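Local coordinates for ankyrin repeat family protein (Enterococcus faecalis, PDB 3HRA), which is of uncharacterised function but, as an ankyrin-repeat protein built from stacked helix pairs, probably serves as a scaffold for binding other proteins, at residues A[65-76]-A[91-102]; A[79-89]-A[116-125]. All coordinates share one frame; numbering follows the deposited sequence.

Contact 1: residues A[65-76]-A[91-102]; sequences INLQNSISDSPY and MLKHATPDLNKH
Pro-97 lies across one face of the Tyr-76 ring, its CB 3.6 Å from the ring centroid and 13° off the normal, a CH-pi contact. At the ring's edge, near its plane, come Met-91 SD and Leu-92 CD2. Tyr-76 CG stands anti to the backbone N (chi1 176°), which brings the ring face against the proline; its hydroxyl goes on to Glu-131. The extended Met-91 side chain runs past Ile-65 in the opposite direction and lays CE against Pro-75 CB at 3.6 Å, while Ile-65 CD1 reaches Ala-95 CB at 3.7 Å. The second flat group, the Asn-66 amide, stands 86° to the Asp-98 carboxylate. Asn-66 ND2 gives a bond to Thr-96 O (2.9 Å) lying in the amide plane, and Asn-66 OD1 accepts from Asp-98 N at 2.8 Å, the donor above the carbonyl plane. Lys-101, stretched out past Gln-68, hydrogen-bonds through NZ to Asn-66 O (3.1 Å) and to a water that also accepts from Gln-68 N. Both ends of the buried amide are therefore bonded to the backbone on either side of Pro-97, which fixes its rotation and ties successive ankyrin loops together beside an apolar layer.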
loop_
_atom_site.group_PDB
_atom_site.type_symbol
_atom_site.label_atom_id
_atom_site.label_comp_id
_atom_site.label_asym_id
_atom_site.label_seq_id
_atom_site.Cartn_x
_atom_site.Cartn_y
_atom_site.Cartn_z
ATOM N N ILE A 65 2.552 -8.969 -8.864
ATOM C CA ILE A 65 2.080 -7.883 -8.014
ATOM C C ILE A 65 3.245 -7.018 -7.508
ATOM O O ILE A 65 3.040 -5.953 -6.935
ATOM C CB ILE A 65 1.241 -8.386 -6.807
ATOM C CG1 ILE A 65 2.099 -9.243 -5.868
ATOM C CG2 ILE A 65 -0.019 -9.146 -7.284
ATOM C CD1 ILE A 65 1.559 -9.347 -4.455
ATOM N N ASN A 66 4.467 -7.471 -7.756
ATOM C CA ASN A 66 5.653 -6.776 -7.251
ATOM C C ASN A 66 6.452 -6.021 -8.326
ATOM O O ASN A 66 7.520 -5.496 -8.049
ATOM C CB ASN A 66 6.576 -7.772 -6.521
ATOM C CG ASN A 66 5.888 -8.437 -5.351
ATOM O OD1 ASN A 66 5.440 -7.766 -4.442
ATOM N ND2 ASN A 66 5.794 -9.774 -5.377
ATOM N N LEU A 67 5.934 -5.960 -9.544
ATOM C CA LEU A 67 6.684 -5.339 -10.641
ATOM C C LEU A 67 6.526 -3.825 -10.540
ATOM O O LEU A 67 5.447 -3.289 -10.792
ATOM C CB LEU A 67 6.181 -5.862 -11.995
ATOM C CG LEU A 67 7.102 -5.632 -13.214
ATOM C CD1 LEU A 67 6.678 -6.464 -14.416
ATOM C CD2 LEU A 67 7.195 -4.164 -13.617
ATOM N N GLN A 68 7.612 -3.143 -10.180
ATOM C CA GLN A 68 7.566 -1.705 -9.907
ATOM C C GLN A 68 7.626 -0.837 -11.160
ATOM O O GLN A 68 8.396 -1.110 -12.093
ATOM C CB GLN A 68 8.707 -1.298 -8.968
ATOM C CG GLN A 68 8.611 -1.913 -7.605
ATOM C CD GLN A 68 9.882 -1.744 -6.795
ATOM O OE1 GLN A 68 9.928 -0.957 -5.843
ATOM N NE2 GLN A 68 10.916 -2.472 -7.167
ATOM N N ASN A 69 6.825 0.229 -11.167
ATOM C CA ASN A 69 6.907 1.197 -12.253
ATOM C C ASN A 69 8.041 2.201 -12.056
ATOM O O ASN A 69 8.859 2.056 -11.154
ATOM C CB ASN A 69 5.570 1.904 -12.475
ATOM C CG ASN A 69 5.172 2.801 -11.317
ATOM O OD1 ASN A 69 5.988 3.166 -10.478
ATOM N ND2 ASN A 69 3.902 3.170 -11.278
ATOM N N SER A 70 8.074 3.227 -12.897
ATOM C CA SER A 70 9.176 4.187 -12.898
ATOM C C SER A 70 9.283 5.054 -11.650
ATOM O O SER A 70 10.308 5.702 -11.440
ATOM C CB SER A 70 9.119 5.065 -14.142
ATOM O OG SER A 70 9.414 4.284 -15.286
ATOM N N ILE A 71 8.246 5.088 -10.819
ATOM C CA ILE A 71 8.390 5.754 -9.524
ATOM C C ILE A 71 8.416 4.779 -8.343
ATOM O O ILE A 71 8.114 5.150 -7.208
ATOM C CB ILE A 71 7.373 6.901 -9.302
ATOM C CG1 ILE A 71 5.947 6.372 -9.123
ATOM C CG2 ILE A 71 7.467 7.932 -10.437
ATOM C CD1 ILE A 71 4.973 7.461 -8.732
ATOM N N SER A 72 8.807 3.539 -8.623
ATOM C CA SER A 72 8.972 2.502 -7.597
ATOM C C SER A 72 7.689 1.915 -7.024
ATOM O O SER A 72 7.738 1.183 -6.038
ATOM C CB SER A 72 9.862 2.999 -6.453
ATOM O OG SER A 72 11.212 2.982 -6.855
ATOM N N ASP A 73 6.542 2.225 -7.620
ATOM C CA ASP A 73 5.265 1.643 -7.191
ATOM C C ASP A 73 4.978 0.337 -7.930
ATOM O O ASP A 73 4.819 0.322 -9.154
ATOM C CB ASP A 73 4.102 2.599 -7.470
ATOM C CG ASP A 73 3.980 3.709 -6.429
ATOM O OD1 ASP A 73 4.510 3.552 -5.306
ATOM O OD2 ASP A 73 3.328 4.730 -6.737
ATOM N N SER A 74 4.915 -0.758 -7.191
ATOM C CA SER A 74 4.369 -1.985 -7.742
ATOM C C SER A 74 2.861 -1.946 -7.502
ATOM O O SER A 74 2.370 -1.096 -6.733
ATOM C CB SER A 74 4.968 -3.176 -7.015
ATOM O OG SER A 74 4.603 -3.131 -5.644
ATOM N N PRO A 75 2.112 -2.865 -8.142
ATOM C CA PRO A 75 0.667 -2.970 -7.867
ATOM C C PRO A 75 0.380 -3.152 -6.359
ATOM O O PRO A 75 -0.535 -2.521 -5.820
ATOM C CB PRO A 75 0.252 -4.214 -8.669
ATOM C CG PRO A 75 1.227 -4.220 -9.863
ATOM C CD PRO A 75 2.545 -3.746 -9.250
ATOM N N TYR A 76 1.165 -3.998 -5.691
ATOM C CA TYR A 76 1.022 -4.221 -4.252
ATOM C C TYR A 76 1.268 -2.954 -3.416
ATOM O O TYR A 76 0.468 -2.601 -2.556
ATOM C CB TYR A 76 1.969 -5.337 -3.803
ATOM C CG TYR A 76 1.972 -5.567 -2.314
ATOM C CD1 TYR A 76 0.892 -6.192 -1.687
ATOM C CD2 TYR A 76 3.050 -5.176 -1.535
ATOM C CE1 TYR A 76 0.886 -6.398 -0.302
ATOM C CE2 TYR A 76 3.050 -5.375 -0.156
ATOM C CZ TYR A 76 1.963 -5.984 0.448
ATOM O OH TYR A 76 1.967 -6.205 1.807
ATOM N N MET A 91 -4.867 -9.686 -3.240
ATOM C CA MET A 91 -3.426 -9.904 -3.341
ATOM C C MET A 91 -2.897 -10.704 -2.161
ATOM O O MET A 91 -2.089 -11.604 -2.338
ATOM C CB MET A 91 -2.686 -8.583 -3.428
ATOM C CG MET A 91 -2.901 -7.838 -4.734
ATOM S SD MET A 91 -2.089 -6.234 -4.653
ATOM C CE MET A 91 -2.147 -5.697 -6.366
ATOM N N LEU A 92 -3.346 -10.364 -0.959
ATOM C CA LEU A 92 -2.895 -11.064 0.255
ATOM C C LEU A 92 -3.336 -12.537 0.289
ATOM O O LEU A 92 -2.743 -13.352 1.000
ATOM C CB LEU A 92 -3.389 -10.335 1.506
ATOM C CG LEU A 92 -2.731 -8.967 1.722
ATOM C CD1 LEU A 92 -3.391 -8.190 2.864
ATOM C CD2 LEU A 92 -1.238 -9.152 1.966
ATOM N N LYS A 93 -4.371 -12.879 -0.479
ATOM C CA LYS A 93 -4.837 -14.267 -0.560
ATOM C C LYS A 93 -4.298 -15.037 -1.765
ATOM O O LYS A 93 -4.156 -16.261 -1.705
ATOM C CB LYS A 93 -6.367 -14.326 -0.630
ATOM C CG LYS A 93 -7.102 -13.819 0.599
ATOM C CD LYS A 93 -8.619 -13.881 0.343
ATOM C CE LYS A 93 -9.372 -12.869 1.205
ATOM N NZ LYS A 93 -10.764 -12.615 0.710
ATOM N N HIS A 94 -4.046 -14.342 -2.873
ATOM C CA HIS A 94 -3.758 -15.032 -4.137
ATOM C C HIS A 94 -2.400 -14.742 -4.763
ATOM O O HIS A 94 -2.122 -15.163 -5.886
ATOM C CB HIS A 94 -4.864 -14.758 -5.157
ATOM C CG HIS A 94 -6.180 -15.333 -4.764
ATOM N ND1 HIS A 94 -7.160 -14.600 -4.124
ATOM C CD2 HIS A 94 -6.674 -16.586 -4.887
ATOM C CE1 HIS A 94 -8.206 -15.370 -3.895
ATOM N NE2 HIS A 94 -7.934 -16.584 -4.349
ATOM N N ALA A 95 -1.561 -14.018 -4.039
ATOM C CA ALA A 95 -0.234 -13.689 -4.534
ATOM C C ALA A 95 0.736 -13.570 -3.367
ATOM O O ALA A 95 0.343 -13.686 -2.201
ATOM C CB ALA A 95 -0.280 -12.398 -5.347
ATOM N N THR A 96 2.008 -13.343 -3.675
ATOM C CA THR A 96 3.042 -13.316 -2.641
ATOM C C THR A 96 3.784 -11.988 -2.718
ATOM O O THR A 96 4.583 -11.767 -3.621
ATOM C CB THR A 96 4.069 -14.479 -2.805
ATOM O OG1 THR A 96 3.399 -15.743 -2.755
ATOM C CG2 THR A 96 5.143 -14.421 -1.694
ATOM N N PRO A 97 3.512 -11.090 -1.771
ATOM C CA PRO A 97 4.194 -9.784 -1.777
ATOM C C PRO A 97 5.683 -9.939 -1.534
ATOM O O PRO A 97 6.103 -10.802 -0.756
ATOM C CB PRO A 97 3.554 -9.048 -0.594
ATOM C CG PRO A 97 2.220 -9.742 -0.379
ATOM C CD PRO A 97 2.459 -11.181 -0.745
ATOM N N ASP A 98 6.474 -9.122 -2.218
ATOM C CA ASP A 98 7.932 -9.104 -2.044
ATOM C C ASP A 98 8.280 -7.968 -1.092
ATOM O O ASP A 98 8.270 -6.796 -1.481
ATOM C CB ASP A 98 8.637 -8.893 -3.401
ATOM C CG ASP A 98 10.178 -8.946 -3.299
ATOM O OD1 ASP A 98 10.727 -8.869 -2.181
ATOM O OD2 ASP A 98 10.839 -9.044 -4.361
ATOM N N LEU A 99 8.619 -8.297 0.146
ATOM C CA LEU A 99 8.859 -7.245 1.125
ATOM C C LEU A 99 10.260 -6.613 1.052
ATOM O O LEU A 99 10.601 -5.749 1.875
ATOM C CB LEU A 99 8.538 -7.736 2.541
ATOM C CG LEU A 99 7.145 -8.327 2.780
ATOM C CD1 LEU A 99 6.905 -8.459 4.268
ATOM C CD2 LEU A 99 6.065 -7.484 2.142
ATOM N N ASN A 100 11.069 -7.020 0.078
ATOM C CA ASN A 100 12.330 -6.326 -0.181
ATOM C C ASN A 100 12.197 -5.217 -1.227
ATOM O O ASN A 100 13.176 -4.512 -1.531
ATOM C CB ASN A 100 13.446 -7.293 -0.580
ATOM C CG ASN A 100 13.850 -8.205 0.548
ATOM O OD1 ASN A 100 13.989 -7.778 1.699
ATOM N ND2 ASN A 100 14.038 -9.480 0.227
ATOM N N LYS A 101 10.994 -5.064 -1.771
ATOM C CA LYS A 101 10.701 -3.957 -2.682
ATOM C C LYS A 101 10.012 -2.802 -1.946
ATOM O O LYS A 101 9.023 -3.016 -1.239
ATOM C CB LYS A 101 9.870 -4.455 -3.859
ATOM C CG LYS A 101 10.693 -5.393 -4.764
ATOM C CD LYS A 101 10.003 -5.730 -6.042
ATOM C CE LYS A 101 10.967 -6.443 -6.981
ATOM N NZ LYS A 101 10.306 -6.882 -8.244
ATOM N N HIS A 102 10.563 -1.592 -2.080
ATOM C CA HIS A 102 10.059 -0.432 -1.345
ATOM C C HIS A 102 9.653 0.690 -2.298
ATOM O O HIS A 102 10.094 0.726 -3.467
ATOM C CB HIS A 102 11.110 0.073 -0.347
ATOM C CG HIS A 102 11.710 -1.018 0.487
ATOM N ND1 HIS A 102 10.980 -1.757 1.391
ATOM C CD2 HIS A 102 12.968 -1.506 0.535
ATOM C CE1 HIS A 102 11.760 -2.660 1.955
ATOM N NE2 HIS A 102 12.975 -2.522 1.462
HETATM O O HOH W 1 10.354 -4.222 -9.595
#

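Contact 2: residues A[79-89]-A[116-125]; sequences AGAQGRTEILA and KGHIDNVKLL
Asn-121 pushes its amide as a knob into a hole formed by Ala-79, Gly-80, Thr-85 and Leu-88, and there meets the carbonyls at the end of helix 75-81. ND2 donates to Gly-80 O at 2.8 Å, with an N-H...O angle of 164° and the acceptor in the amide plane; a weak second bond runs from ND2 to Ala-79 O, an oxygen that also accepts a bond from Arg-84 N. On the other side of the amide, Asn-121 OD1 lies 3.1 Å from Thr-85 OG1. Leu-88 CD2 lies over the face of the amide, 3.5 Å from Asn-121 CG, while the carbonyl oxygen of Gly-80 meets it in its plane. The next carbonyl, Ala-81 O, receives a weak bond from His-118 ND1 at the ring edge. Gly-83 CA sits over one face of that imidazole, 3.5 Å from its centroid, and Lys-116 O lies over the opposite face. With CG anti to the carbonyl carbon (chi1 -65°), the His-118 ring is directed into the turn between the two helices of the preceding pair. Farther along, Leu-124 CD2 touches Ala-89 CB at 3.9 Å and also meets Thr-85 CG2 and Leu-88. Segments 85-89 and 119-125 run nearly parallel, 9° apart with axes 10.0 Å from each other, as outer helices of stacked ankyrin repeats do. Val-122 turns away to helices 110-115 and 155-166, while Arg-84 reaches back to Val-47 O and His-48 O, continuing the stack both ways.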
loop_
_atom_site.group_PDB
_atom_site.type_symbol
_atom_site.label_atom_id
_atom_site.label_comp_id
_atom_site.label_asym_id
_atom_site.label_seq_id
_atom_site.Cartn_x
_atom_site.Cartn_y
_atom_site.Cartn_z
ATOM N N ALA A 79 -1.585 -0.451 -4.161
ATOM C CA ALA A 79 -2.858 -0.874 -3.563
ATOM C C ALA A 79 -2.894 -0.612 -2.047
ATOM O O ALA A 79 -3.894 -0.135 -1.511
ATOM C CB ALA A 79 -3.125 -2.335 -3.864
ATOM N N GLY A 80 -1.798 -0.932 -1.361
ATOM C CA GLY A 80 -1.692 -0.705 0.070
ATOM C C GLY A 80 -1.717 0.760 0.438
ATOM O O GLY A 80 -2.515 1.189 1.277
ATOM N N ALA A 81 -0.840 1.533 -0.195
ATOM C CA ALA A 81 -0.726 2.966 0.060
ATOM C C ALA A 81 -2.013 3.749 -0.209
ATOM O O ALA A 81 -2.304 4.710 0.495
ATOM C CB ALA A 81 0.378 3.550 -0.785
ATOM N N GLN A 82 -2.764 3.351 -1.232
ATOM C CA GLN A 82 -3.835 4.203 -1.760
ATOM C C GLN A 82 -5.238 3.707 -1.447
ATOM O O GLN A 82 -6.204 4.187 -2.026
ATOM C CB GLN A 82 -3.680 4.371 -3.270
ATOM C CG GLN A 82 -2.399 5.067 -3.682
ATOM C CD GLN A 82 -2.308 6.488 -3.189
ATOM O OE1 GLN A 82 -3.309 7.217 -3.150
ATOM N NE2 GLN A 82 -1.102 6.904 -2.817
ATOM N N GLY A 83 -5.352 2.747 -0.537
ATOM C CA GLY A 83 -6.656 2.367 -0.013
ATOM C C GLY A 83 -7.499 1.505 -0.938
ATOM O O GLY A 83 -8.723 1.483 -0.829
ATOM N N ARG A 84 -6.852 0.798 -1.861
ATOM C CA ARG A 84 -7.557 -0.152 -2.734
ATOM C C ARG A 84 -7.755 -1.446 -1.969
ATOM O O ARG A 84 -7.091 -2.446 -2.220
ATOM C CB ARG A 84 -6.741 -0.419 -4.005
ATOM C CG ARG A 84 -6.257 0.840 -4.724
ATOM C CD ARG A 84 -7.386 1.554 -5.454
ATOM N NE ARG A 84 -6.880 2.608 -6.345
ATOM C CZ ARG A 84 -6.881 3.905 -6.066
ATOM N NH1 ARG A 84 -7.354 4.342 -4.903
ATOM N NH2 ARG A 84 -6.399 4.775 -6.950
ATOM N N THR A 85 -8.703 -1.427 -1.043
ATOM C CA THR A 85 -8.864 -2.497 -0.064
ATOM C C THR A 85 -9.227 -3.856 -0.649
ATOM O O THR A 85 -8.656 -4.871 -0.263
ATOM C CB THR A 85 -9.935 -2.098 0.958
ATOM O OG1 THR A 85 -9.672 -0.760 1.391
ATOM C CG2 THR A 85 -9.923 -3.048 2.161
ATOM N N GLU A 86 -10.211 -3.875 -1.540
ATOM C CA GLU A 86 -10.648 -5.108 -2.187
ATOM C C GLU A 86 -9.499 -5.768 -2.955
ATOM O O GLU A 86 -9.292 -6.977 -2.858
ATOM C CB GLU A 86 -11.823 -4.796 -3.121
ATOM C CG GLU A 86 -12.996 -4.111 -2.374
ATOM C CD GLU A 86 -13.046 -2.550 -2.467
ATOM O OE1 GLU A 86 -11.999 -1.813 -2.509
ATOM O OE2 GLU A 86 -14.199 -2.050 -2.472
ATOM N N ILE A 87 -8.761 -4.969 -3.728
ATOM C CA ILE A 87 -7.638 -5.506 -4.487
ATOM C C ILE A 87 -6.531 -6.014 -3.559
ATOM O O ILE A 87 -5.982 -7.084 -3.785
ATOM C CB ILE A 87 -7.089 -4.482 -5.500
ATOM C CG1 ILE A 87 -8.140 -4.201 -6.575
ATOM C CG2 ILE A 87 -5.791 -4.985 -6.132
ATOM C CD1 ILE A 87 -7.755 -3.044 -7.506
ATOM N N LEU A 88 -6.239 -5.257 -2.495
ATOM C CA LEU A 88 -5.234 -5.641 -1.509
ATOM C C LEU A 88 -5.594 -6.955 -0.833
ATOM O O LEU A 88 -4.748 -7.841 -0.698
ATOM C CB LEU A 88 -5.060 -4.549 -0.448
ATOM C CG LEU A 88 -4.025 -4.849 0.630
ATOM C CD1 LEU A 88 -2.645 -5.071 0.012
ATOM C CD2 LEU A 88 -3.992 -3.708 1.660
ATOM N N ALA A 89 -6.842 -7.069 -0.393
ATOM C CA ALA A 89 -7.310 -8.321 0.199
ATOM C C ALA A 89 -7.090 -9.509 -0.753
ATOM O O ALA A 89 -6.665 -10.595 -0.331
ATOM C CB ALA A 89 -8.775 -8.200 0.592
ATOM N N LYS A 116 -2.094 7.972 5.034
ATOM C CA LYS A 116 -3.194 8.406 4.187
ATOM C C LYS A 116 -4.572 8.087 4.756
ATOM O O LYS A 116 -5.592 8.375 4.118
ATOM C CB LYS A 116 -3.025 7.852 2.765
ATOM C CG LYS A 116 -1.826 8.454 2.036
ATOM C CD LYS A 116 -1.476 7.658 0.804
ATOM C CE LYS A 116 -0.557 8.437 -0.134
ATOM N NZ LYS A 116 0.412 9.276 0.590
ATOM N N GLY A 117 -4.601 7.526 5.965
ATOM C CA GLY A 117 -5.849 7.293 6.680
ATOM C C GLY A 117 -6.644 6.073 6.262
ATOM O O GLY A 117 -7.827 5.960 6.577
ATOM N N HIS A 118 -6.002 5.155 5.545
ATOM C CA HIS A 118 -6.689 3.971 5.039
ATOM C C HIS A 118 -6.710 2.870 6.076
ATOM O O HIS A 118 -5.966 1.898 5.988
ATOM C CB HIS A 118 -6.020 3.515 3.743
ATOM C CG HIS A 118 -6.153 4.520 2.650
ATOM N ND1 HIS A 118 -5.073 5.031 1.961
ATOM C CD2 HIS A 118 -7.247 5.156 2.168
ATOM C CE1 HIS A 118 -5.501 5.911 1.075
ATOM N NE2 HIS A 118 -6.813 6.014 1.186
ATOM N N ILE A 119 -7.562 3.047 7.079
ATOM C CA ILE A 119 -7.531 2.190 8.257
ATOM C C ILE A 119 -7.884 0.732 7.930
ATOM O O ILE A 119 -7.342 -0.196 8.531
ATOM C CB ILE A 119 -8.413 2.783 9.401
ATOM C CG1 ILE A 119 -8.194 2.020 10.709
ATOM C CG2 ILE A 119 -9.884 2.806 9.006
ATOM C CD1 ILE A 119 -8.836 2.686 11.931
ATOM N N ASP A 120 -8.778 0.523 6.970
ATOM C CA ASP A 120 -9.098 -0.840 6.566
ATOM C C ASP A 120 -7.879 -1.536 5.956
ATOM O O ASP A 120 -7.638 -2.713 6.221
ATOM C CB ASP A 120 -10.295 -0.864 5.612
ATOM C CG ASP A 120 -11.602 -0.520 6.314
ATOM O OD1 ASP A 120 -11.792 -0.973 7.474
ATOM O OD2 ASP A 120 -12.431 0.206 5.712
ATOM N N ASN A 121 -7.079 -0.800 5.188
ATOM C CA ASN A 121 -5.817 -1.352 4.688
ATOM C C ASN A 121 -4.820 -1.683 5.796
ATOM O O ASN A 121 -4.151 -2.725 5.758
ATOM C CB ASN A 121 -5.163 -0.418 3.654
ATOM C CG ASN A 121 -5.685 -0.657 2.250
ATOM O OD1 ASN A 121 -6.738 -1.248 2.074
ATOM N ND2 ASN A 121 -4.941 -0.207 1.248
ATOM N N VAL A 122 -4.724 -0.798 6.784
ATOM C CA VAL A 122 -3.866 -1.053 7.934
ATOM C C VAL A 122 -4.239 -2.367 8.625
ATOM O O VAL A 122 -3.369 -3.184 8.929
ATOM C CB VAL A 122 -3.923 0.108 8.934
ATOM C CG1 VAL A 122 -3.113 -0.233 10.174
ATOM C CG2 VAL A 122 -3.426 1.391 8.257
ATOM N N LYS A 123 -5.532 -2.558 8.861
ATOM C CA LYS A 123 -6.031 -3.756 9.540
ATOM C C LYS A 123 -5.668 -4.983 8.754
ATOM O O LYS A 123 -5.177 -5.967 9.310
ATOM C CB LYS A 123 -7.549 -3.700 9.689
ATOM C CG LYS A 123 -8.048 -2.661 10.656
ATOM C CD LYS A 123 -9.576 -2.552 10.603
ATOM C CE LYS A 123 -10.076 -1.397 11.485
ATOM N NZ LYS A 123 -11.381 -0.819 11.019
ATOM N N LEU A 124 -5.910 -4.914 7.447
ATOM C CA LEU A 124 -5.598 -6.005 6.541
ATOM C C LEU A 124 -4.115 -6.385 6.613
ATOM O O LEU A 124 -3.765 -7.567 6.743
ATOM C CB LEU A 124 -5.949 -5.571 5.121
ATOM C CG LEU A 124 -6.855 -6.430 4.258
ATOM C CD1 LEU A 124 -8.038 -6.939 5.045
ATOM C CD2 LEU A 124 -7.305 -5.593 3.055
ATOM N N LEU A 125 -3.241 -5.384 6.535
ATOM C CA LEU A 125 -1.809 -5.642 6.545
ATOM C C LEU A 125 -1.345 -6.173 7.908
ATOM O O LEU A 125 -0.487 -7.062 7.971
ATOM C CB LEU A 125 -1.028 -4.392 6.143
ATOM C CG LEU A 125 -1.261 -3.937 4.693
ATOM C CD1 LEU A 125 -0.839 -2.484 4.536
ATOM C CD2 LEU A 125 -0.521 -4.830 3.690
#

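In the fold
Contacts 1 and 2 share helices 75-81 and 85-94, and their centres lie about 14 Å apart. Contact 1 joins the loops before and after this helix pair, whereas contact 2 docks the pair onto helix 119-128. Along the chain their segments alternate. They meet directly through Tyr-76, whose OH lies 3.4 Å from Leu-125 CD2 and whose CE1 lies 3.8 Å from Leu-88 CD1. Met-91 SD adds a contact with Ala-79 CB at 4.1 Å, and Leu-92 CD1 approaches Leu-124 O at 3.9 Å. A largely apolar seam thus continues from the loop junction into the helix stack, in the middle part of the elongated chain.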